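PDB 3GRF: ornithine carbamoyltransferase from Giardia intestinalis, which probably interconverts ornithine plus carbamoyl phosphate and citrulline plus phosphate, in the arginine degradation pathway of this parasite. Local coordinates for residues Leu283-Arg287 / Gly288-Thr292. Numbering follows the deposited sequence.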
loop_
_atom_site.group_PDB
_atom_site.type_symbol
_atom_site.label_atom_id
_atom_site.label_comp_id
_atom_site.label_asym_id
_atom_site.label_seq_id
_atom_site.Cartn_x
_atom_site.Cartn_y
_atom_site.Cartn_z
ATOM N N LEU A 283 -22.040 10.608 2.799
ATOM C CA LEU A 283 -21.991 9.245 2.202
ATOM C C LEU A 283 -21.479 8.170 3.183
ATOM O O LEU A 283 -20.851 8.498 4.172
ATOM C CB LEU A 283 -21.217 9.197 0.867
ATOM C CG LEU A 283 -21.677 10.130 -0.270
ATOM C CD1 LEU A 283 -20.748 10.079 -1.501
ATOM C CD2 LEU A 283 -23.148 9.866 -0.651
ATOM N N PRO A 284 -21.786 6.881 2.935
ATOM C CA PRO A 284 -22.630 6.273 1.894
ATOM C C PRO A 284 -24.102 6.711 1.953
ATOM O O PRO A 284 -24.686 6.813 3.048
ATOM C CB PRO A 284 -22.508 4.774 2.186
ATOM C CG PRO A 284 -22.160 4.714 3.624
ATOM C CD PRO A 284 -21.221 5.850 3.822
ATOM N N ALA A 285 -24.666 7.003 0.782
ATOM C CA ALA A 285 -26.077 7.366 0.634
ATOM C C ALA A 285 -26.963 6.135 0.417
ATOM O O ALA A 285 -26.659 5.285 -0.426
ATOM C CB ALA A 285 -26.253 8.326 -0.539
ATOM N N THR A 286 -28.063 6.053 1.167
ATOM C CA THR A 286 -29.125 5.081 0.894
ATOM C C THR A 286 -30.409 5.791 0.450
ATOM O O THR A 286 -31.141 6.383 1.263
ATOM C CB THR A 286 -29.387 4.170 2.113
ATOM O OG1 THR A 286 -28.144 3.629 2.554
ATOM C CG2 THR A 286 -30.321 3.028 1.764
ATOM N N ARG A 287 -30.676 5.687 -0.846
ATOM C CA ARG A 287 -31.675 6.512 -1.545
ATOM C C ARG A 287 -33.085 6.512 -1.042
ATOM O O ARG A 287 -33.830 7.409 -1.419
ATOM C CB ARG A 287 -31.722 6.204 -3.030
ATOM C CG ARG A 287 -30.656 6.930 -3.814
ATOM C CD ARG A 287 -29.610 5.973 -4.346
ATOM N NE ARG A 287 -28.297 6.597 -4.584
ATOM C CZ ARG A 287 -28.124 7.678 -5.339
ATOM N NH1 ARG A 287 -29.181 8.262 -5.900
ATOM N NH2 ARG A 287 -26.919 8.181 -5.516
ATOM N N GLY A 288 -33.501 5.534 -0.254
ATOM C CA GLY A 288 -34.863 5.603 0.315
ATOM C C GLY A 288 -34.907 5.628 1.828
ATOM O O GLY A 288 -35.964 5.366 2.423
ATOM N N GLU A 289 -33.760 5.914 2.453
ATOM C CA GLU A 289 -33.696 6.064 3.910
ATOM C C GLU A 289 -33.568 7.527 4.300
ATOM O O GLU A 289 -34.569 8.219 4.363
ATOM C CB GLU A 289 -32.606 5.163 4.501
ATOM C CG GLU A 289 -32.871 3.698 4.129
ATOM C CD GLU A 289 -32.122 2.687 4.973
ATOM O OE1 GLU A 289 -31.148 3.094 5.653
ATOM O OE2 GLU A 289 -32.521 1.484 4.958
ATOM N N GLU A 290 -32.353 8.015 4.516
ATOM C CA GLU A 290 -32.167 9.381 5.030
ATOM C C GLU A 290 -32.622 10.446 4.023
ATOM O O GLU A 290 -32.975 11.576 4.409
ATOM C CB GLU A 290 -30.716 9.603 5.469
ATOM C CG GLU A 290 -29.688 9.563 4.335
ATOM C CD GLU A 290 -29.174 8.172 4.000
ATOM O OE1 GLU A 290 -28.311 8.062 3.112
ATOM O OE2 GLU A 290 -29.588 7.180 4.627
ATOM N N GLN A 291 -32.652 10.077 2.741
ATOM C CA GLN A 291 -33.258 10.961 1.728
ATOM C C GLN A 291 -33.843 10.200 0.538
ATOM O O GLN A 291 -33.537 9.035 0.359
ATOM C CB GLN A 291 -32.274 12.019 1.262
ATOM C CG GLN A 291 -30.819 11.588 1.423
ATOM C CD GLN A 291 -30.391 10.789 0.283
ATOM O OE1 GLN A 291 -29.807 9.705 0.412
ATOM N NE2 GLN A 291 -30.736 11.281 -0.879
ATOM N N THR A 292 -34.716 10.855 -0.229
ATOM C CA THR A 292 -35.243 10.288 -1.463
ATOM C C THR A 292 -34.248 10.415 -2.582
ATOM O O THR A 292 -33.371 11.267 -2.524
ATOM C CB THR A 292 -36.585 10.921 -1.888
ATOM O OG1 THR A 292 -36.416 12.306 -2.218
ATOM C CG2 THR A 292 -37.642 10.786 -0.788
HETATM O O HOH W 1 -26.798 5.303 4.157
#
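E290 OE1 takes the backbone N-H of T286 at 2.8 Å in a nearly straight bond, approached on the syn side of the carboxylate but 30° out of its plane. A water adds a weak second bond to the same oxygen; it also lies within bonding distance of P284 O and pairs with T286 OG1, so backbone, hydroxyl and carboxylate meet around one solvent molecule. The glutamate reaches back because its CG sits between the backbone N and the carbonyl carbon (chi1 66°) and its chain bends again at the next torsion. That brings E290 OE1 to 3.4 Å from A285 CA as well.

Between these residues the chain reverses in a type I beta turn, T286 to E289, closed by E289 N on T286 O at 2.9 Å. The donor comes from well above the carbonyl plane. The side chains of the turn's two end residues, T286 and E289, lie obliquely across each other: T286 CG2, set anti to the backbone N, rests 3.5 Å from E289 CG, a contact between aliphatic parts. E289 also packs on W243.

The turn belongs to the loop joining strand 278-281, outermost within the chain in the five-stranded parallel sheet of the Asp/Orn-binding domain, to helix 293-296, with T292 as the N-cap. The Q291 side chain packs on I296, F279 and T240, and Q291 OE1 stands 3.9 Å from A285 CB; this amide oxygen is buried without a polar partner in the model. The guanidinium of R287 forms salt bridges with D297 through NH1 and, across the subunit interface, with D92 of a neighbouring subunit through NH2.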